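Local structure of putative aminopeptidase (Leishmania major, 5NTH) at residues R6-S11 / T229-E234; M247-G252 / P273-T278. The protein probably acts as a manganese-dependent M17 leucyl aminopeptidase that removes residues from peptide N-termini, and is captured here with actinonin bound. All blocks are in the same frame, centred on the assembly; numbering follows the deposited sequence.

Interaction 1 of 2, residues R6-S11 / T229-E234; sequences RPRSNS and TVVYAE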
loop_
_atom_site.group_PDB
_atom_site.type_symbol
_atom_site.label_atom_id
_atom_site.label_comp_id
_atom_site.label_asym_id
_atom_site.label_seq_id
_atom_site.Cartn_x
_atom_site.Cartn_y
_atom_site.Cartn_z
ATOM N N ARG A 6 -23.576 -31.663 -23.867
ATOM C CA ARG A 6 -23.077 -30.550 -23.056
ATOM C C ARG A 6 -22.980 -29.182 -23.757
ATOM O O ARG A 6 -22.268 -29.046 -24.757
ATOM C CB ARG A 6 -21.690 -30.894 -22.503
ATOM C CG ARG A 6 -21.391 -30.137 -21.233
ATOM C CD ARG A 6 -19.993 -30.393 -20.725
ATOM N NE ARG A 6 -19.818 -31.766 -20.286
ATOM C CZ ARG A 6 -19.199 -32.719 -20.962
ATOM N NH1 ARG A 6 -18.628 -32.482 -22.137
ATOM N NH2 ARG A 6 -19.120 -33.930 -20.441
ATOM N N PRO A 7 -23.688 -28.166 -23.215
ATOM C CA PRO A 7 -23.537 -26.793 -23.722
ATOM C C PRO A 7 -22.392 -26.072 -22.995
ATOM O O PRO A 7 -22.636 -25.237 -22.109
ATOM C CB PRO A 7 -24.907 -26.159 -23.411
ATOM C CG PRO A 7 -25.361 -26.863 -22.157
ATOM C CD PRO A 7 -24.745 -28.251 -22.174
ATOM N N ARG A 8 -21.157 -26.416 -23.359
ATOM C CA ARG A 8 -19.957 -25.867 -22.687
ATOM C C ARG A 8 -18.982 -25.146 -23.645
ATOM O O ARG A 8 -19.211 -23.976 -23.985
ATOM C CB ARG A 8 -19.258 -26.930 -21.817
ATOM C CG ARG A 8 -18.350 -26.331 -20.754
ATOM C CD ARG A 8 -17.410 -27.347 -20.134
ATOM N NE ARG A 8 -16.003 -27.135 -20.504
ATOM C CZ ARG A 8 -15.063 -26.573 -19.732
ATOM N NH1 ARG A 8 -15.326 -26.118 -18.510
ATOM N NH2 ARG A 8 -13.821 -26.470 -20.188
ATOM N N SER A 9 -17.898 -25.812 -24.059
ATOM C CA SER A 9 -16.904 -25.189 -24.949
ATOM C C SER A 9 -17.189 -25.511 -26.418
ATOM O O SER A 9 -17.978 -26.407 -26.753
ATOM C CB SER A 9 -15.440 -25.542 -24.562
ATOM O OG SER A 9 -14.915 -26.636 -25.306
ATOM N N ASN A 10 -16.488 -24.756 -27.266
ATOM C CA ASN A 10 -16.527 -24.837 -28.731
ATOM C C ASN A 10 -15.522 -25.881 -29.307
ATOM O O ASN A 10 -15.087 -25.762 -30.450
ATOM C CB ASN A 10 -16.179 -23.426 -29.253
ATOM C CG ASN A 10 -16.950 -23.049 -30.499
ATOM O OD1 ASN A 10 -18.176 -22.894 -30.457
ATOM N ND2 ASN A 10 -16.237 -22.864 -31.616
ATOM N N SER A 11 -15.189 -26.908 -28.521
ATOM C CA SER A 11 -13.988 -27.735 -28.738
ATOM C C SER A 11 -14.142 -29.238 -28.382
ATOM O O SER A 11 -14.416 -29.602 -27.241
ATOM C CB SER A 11 -12.808 -27.147 -27.949
ATOM O OG SER A 11 -11.766 -28.099 -27.749
ATOM N N THR A 229 -19.538 -24.249 -13.623
ATOM C CA THR A 229 -20.909 -24.451 -13.212
ATOM C C THR A 229 -21.671 -25.431 -14.060
ATOM O O THR A 229 -22.614 -26.022 -13.575
ATOM C CB THR A 229 -21.707 -23.142 -13.218
ATOM O OG1 THR A 229 -21.790 -22.617 -14.546
ATOM C CG2 THR A 229 -21.057 -22.123 -12.270
ATOM N N VAL A 230 -21.305 -25.587 -15.323
ATOM C CA VAL A 230 -22.011 -26.542 -16.187
ATOM C C VAL A 230 -21.576 -27.966 -15.879
ATOM O O VAL A 230 -22.371 -28.900 -15.958
ATOM C CB VAL A 230 -21.832 -26.203 -17.680
ATOM C CG1 VAL A 230 -22.365 -27.304 -18.579
ATOM C CG2 VAL A 230 -22.584 -24.918 -17.993
ATOM N N VAL A 231 -20.315 -28.116 -15.520
ATOM C CA VAL A 231 -19.769 -29.427 -15.273
ATOM C C VAL A 231 -20.261 -29.873 -13.914
ATOM O O VAL A 231 -20.825 -30.953 -13.797
ATOM C CB VAL A 231 -18.228 -29.437 -15.330
ATOM C CG1 VAL A 231 -17.660 -30.754 -14.788
ATOM C CG2 VAL A 231 -17.766 -29.239 -16.764
ATOM N N TYR A 232 -20.043 -29.025 -12.904
ATOM C CA TYR A 232 -20.560 -29.242 -11.557
ATOM C C TYR A 232 -22.038 -29.624 -11.614
ATOM O O TYR A 232 -22.468 -30.508 -10.890
ATOM C CB TYR A 232 -20.406 -27.981 -10.731
ATOM C CG TYR A 232 -20.353 -28.158 -9.240
ATOM C CD1 TYR A 232 -20.797 -29.324 -8.606
ATOM C CD2 TYR A 232 -19.867 -27.128 -8.444
ATOM C CE1 TYR A 232 -20.735 -29.455 -7.236
ATOM C CE2 TYR A 232 -19.797 -27.244 -7.069
ATOM C CZ TYR A 232 -20.234 -28.402 -6.456
ATOM O OH TYR A 232 -20.162 -28.515 -5.060
ATOM N N ALA A 233 -22.812 -28.987 -12.488
ATOM C CA ALA A 233 -24.240 -29.351 -12.646
ATOM C C ALA A 233 -24.494 -30.721 -13.296
ATOM O O ALA A 233 -25.414 -31.454 -12.917
ATOM C CB ALA A 233 -24.960 -28.294 -13.452
ATOM N N GLU A 234 -23.704 -31.055 -14.298
ATOM C CA GLU A 234 -23.827 -32.359 -14.921
ATOM C C GLU A 234 -23.543 -33.500 -13.899
ATOM O O GLU A 234 -24.152 -34.583 -13.958
ATOM C CB GLU A 234 -22.882 -32.418 -16.104
ATOM C CG GLU A 234 -23.135 -33.561 -17.057
ATOM C CD GLU A 234 -22.055 -33.625 -18.107
ATOM O OE1 GLU A 234 -21.926 -32.658 -18.906
ATOM O OE2 GLU A 234 -21.309 -34.626 -18.091
#

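Interaction 2 of 2, residues M247-G252 / P273-T278; sequences MTVIKG and PAHLVT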
loop_
_atom_site.group_PDB
_atom_site.type_symbol
_atom_site.label_atom_id
_atom_site.label_comp_id
_atom_site.label_asym_id
_atom_site.label_seq_id
_atom_site.Cartn_x
_atom_site.Cartn_y
_atom_site.Cartn_z
ATOM N N MET A 247 -34.774 -33.604 -8.648
ATOM C CA MET A 247 -33.814 -32.554 -8.903
ATOM C C MET A 247 -34.542 -31.364 -9.504
ATOM O O MET A 247 -35.336 -31.514 -10.430
ATOM C CB MET A 247 -32.740 -33.041 -9.873
ATOM C CG MET A 247 -31.551 -32.100 -9.973
ATOM S SD MET A 247 -30.234 -32.646 -11.075
ATOM C CE MET A 247 -31.005 -32.486 -12.694
ATOM N N THR A 248 -34.249 -30.179 -8.987
ATOM C CA THR A 248 -34.726 -28.924 -9.582
ATOM C C THR A 248 -33.528 -28.051 -9.928
ATOM O O THR A 248 -32.680 -27.796 -9.073
ATOM C CB THR A 248 -35.658 -28.170 -8.616
ATOM O OG1 THR A 248 -36.777 -29.019 -8.284
ATOM C CG2 THR A 248 -36.141 -26.838 -9.249
ATOM N N VAL A 249 -33.454 -27.617 -11.182
ATOM C CA VAL A 249 -32.368 -26.750 -11.650
ATOM C C VAL A 249 -32.975 -25.494 -12.203
ATOM O O VAL A 249 -33.817 -25.572 -13.078
ATOM C CB VAL A 249 -31.580 -27.396 -12.805
ATOM C CG1 VAL A 249 -30.464 -26.479 -13.283
ATOM C CG2 VAL A 249 -31.000 -28.736 -12.384
ATOM N N ILE A 250 -32.541 -24.333 -11.736
ATOM C CA ILE A 250 -32.881 -23.072 -12.422
ATOM C C ILE A 250 -31.586 -22.530 -12.995
ATOM O O ILE A 250 -30.627 -22.361 -12.256
ATOM C CB ILE A 250 -33.582 -22.065 -11.479
ATOM C CG1 ILE A 250 -34.833 -22.726 -10.846
ATOM C CG2 ILE A 250 -33.988 -20.788 -12.244
ATOM C CD1 ILE A 250 -35.306 -22.075 -9.574
ATOM N N LYS A 251 -31.544 -22.284 -14.300
ATOM C CA LYS A 251 -30.277 -21.956 -14.981
ATOM C C LYS A 251 -30.337 -20.637 -15.765
ATOM O O LYS A 251 -31.336 -20.357 -16.419
ATOM C CB LYS A 251 -29.895 -23.100 -15.927
ATOM C CG LYS A 251 -28.605 -22.900 -16.716
ATOM C CD LYS A 251 -28.338 -24.084 -17.665
ATOM C CE LYS A 251 -27.315 -23.764 -18.774
ATOM N NZ LYS A 251 -26.772 -24.963 -19.502
ATOM N N GLY A 252 -29.257 -19.847 -15.679
ATOM C CA GLY A 252 -28.997 -18.723 -16.582
ATOM C C GLY A 252 -30.093 -17.681 -16.573
ATOM O O GLY A 252 -30.355 -17.109 -15.537
ATOM N N PRO A 273 -22.802 -20.066 -17.203
ATOM C CA PRO A 273 -23.826 -19.346 -16.430
ATOM C C PRO A 273 -24.141 -19.868 -15.017
ATOM O O PRO A 273 -23.706 -20.939 -14.625
ATOM C CB PRO A 273 -25.057 -19.426 -17.334
ATOM C CG PRO A 273 -24.867 -20.690 -18.095
ATOM C CD PRO A 273 -23.400 -20.939 -18.228
ATOM N N ALA A 274 -24.908 -19.075 -14.285
ATOM C CA ALA A 274 -25.327 -19.426 -12.946
ATOM C C ALA A 274 -26.378 -20.555 -12.912
ATOM O O ALA A 274 -27.127 -20.742 -13.866
ATOM C CB ALA A 274 -25.854 -18.191 -12.238
ATOM N N HIS A 275 -26.395 -21.313 -11.813
ATOM C CA HIS A 275 -27.422 -22.325 -11.568
ATOM C C HIS A 275 -27.795 -22.338 -10.106
ATOM O O HIS A 275 -26.922 -22.305 -9.236
ATOM C CB HIS A 275 -26.948 -23.762 -11.821
ATOM C CG HIS A 275 -26.434 -24.042 -13.194
ATOM N ND1 HIS A 275 -25.274 -23.486 -13.685
ATOM C CD2 HIS A 275 -26.863 -24.915 -14.138
ATOM C CE1 HIS A 275 -25.046 -23.961 -14.898
ATOM N NE2 HIS A 275 -25.990 -24.837 -15.194
ATOM N N LEU A 276 -29.090 -22.453 -9.842
ATOM C CA LEU A 276 -29.527 -23.024 -8.586
ATOM C C LEU A 276 -29.872 -24.474 -8.854
ATOM O O LEU A 276 -30.707 -24.787 -9.692
ATOM C CB LEU A 276 -30.697 -22.260 -7.983
ATOM C CG LEU A 276 -30.265 -21.016 -7.206
ATOM C CD1 LEU A 276 -31.483 -20.202 -6.876
ATOM C CD2 LEU A 276 -29.556 -21.362 -5.909
ATOM N N VAL A 277 -29.182 -25.361 -8.166
ATOM C CA VAL A 277 -29.396 -26.768 -8.345
ATOM C C VAL A 277 -29.769 -27.303 -6.977
ATOM O O VAL A 277 -29.028 -27.082 -6.006
ATOM C CB VAL A 277 -28.129 -27.470 -8.834
ATOM C CG1 VAL A 277 -28.418 -28.941 -9.121
ATOM C CG2 VAL A 277 -27.566 -26.771 -10.060
ATOM N N THR A 278 -30.914 -27.991 -6.911
ATOM C CA THR A 278 -31.386 -28.569 -5.678
ATOM C C THR A 278 -31.742 -30.028 -5.887
ATOM O O THR A 278 -32.489 -30.369 -6.808
ATOM C CB THR A 278 -32.609 -27.856 -5.131
ATOM O OG1 THR A 278 -32.251 -26.531 -4.731
ATOM C CG2 THR A 278 -33.163 -28.629 -3.911
HETATM O O HOH W 1 -32.978 -25.118 -7.474
#

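Interaction 1 of 2, residues R6-S11 / T229-E234
Arg-6 holds Glu-234 in a side-on, bidentate salt bridge that fastens the loop preceding helix 12-26 to the first turns of helix 229-243 in the catalytic domain. NE of Arg-6 donates to OE1 of Glu-234 at 2.7 Å, a short bond but a bent one, with an N-H...O angle of 131°. The second bond, from NH2 of Arg-6 to OE2 of Glu-234, is longer at 3.3 Å but straighter. Each oxygen is met on its syn side, and the two charged planes lie 21° apart, with OE1 tilted out of the guanidinium plane. CG of Glu-234 is anti to its backbone N (chi1 -165°), and the chain continues extended from there to the carboxylate. One helical turn earlier, CG1 of Val-230 packs 4.0 Å from CG of Arg-6 and also meets the carbonyl O of Pro-7. CD of Arg-8 rests 3.9 Å from CG2 of Val-231. Behind this first shell, Pro-7 is the centre of an inverse gamma turn, with a weak bond of 3.2 Å from Arg-8 N to Arg-6 O; both arginines start off toward the helix. Acids and a serine of helix 12-26 engage their ends: Glu-15 pairs with NH1 of Arg-6, Ser-19 bonds to its NH2, and Glu-14 takes NH2 of Arg-8. The strongest partner of Arg-8 is Asp-228, whose OD2 bridges to NH1 and whose OD1 accepts the backbone N of Val-231.

Interaction 2 of 2, residues M247-G252 / P273-T278
Pro-273 meets the 247-252 segment just ahead of an antiparallel strand pair: its CG lies 4.0 Å from CE of Lys-251, and its CB faces CA of Gly-252. Next, Ala-274 O accepts the N of Gly-252 at 2.9 Å, extending the ladder past the strand end. His-275 forms a non-hydrogen-bonded pair with Lys-251, whose CG, anti to the backbone N (chi1 179°), sits over one ring face in a CH-pi contact, 3.9 Å from the centroid and 27° off the normal. CG1 of Val-249 comes to the edge of the same ring, 4.0 Å from CD2. Leu-276 and Ile-250 exchange two backbone bonds, Ile-250 N to Leu-276 O being 2.8 Å. Val-277 forms a non-hydrogen-bonded pair with Val-249, and its CG1 lies 4.2 Å from CG2 of that residue. Thr-278 closes the register with reciprocal bonds to Thr-248, its N lying 2.8 Å from Thr-248 O. The axes of 247-251 and 275-278 run at 177°, almost exactly antiparallel. Strand 246-251 is the outermost in this chain's large mixed sheet; 275-282 continues it to strand 349-361. Helix 229-243 touches Met-247 and His-275, while Tyr-401 of helix 391-404 packs on Thr-248, Ile-250 and Thr-278.

In the fold
Helix 229-243 leads directly into strand 246-251, and the centres of interactions 1 and 2 are 13 Å apart. The two meet at several points: OG1 of Thr-229 lies 2.5 Å from the carbonyl O of Pro-273, a probable hydrogen bond, and CB of Ala-233 packs 3.9 Å from CD2 of His-275. The N-terminal loop joins in, with CG of Pro-7 3.6 Å from NZ of Lys-251. Interaction 1 lies away from the metal and actinonin sites. Interaction 2 is nearer the metal site but does not supply its ligands: the side chain of Leu-276 is about 10 Å from that of the manganese ligand Lys-298, and that of Ala-274 about 11 Å from that of Glu-390, also a manganese ligand.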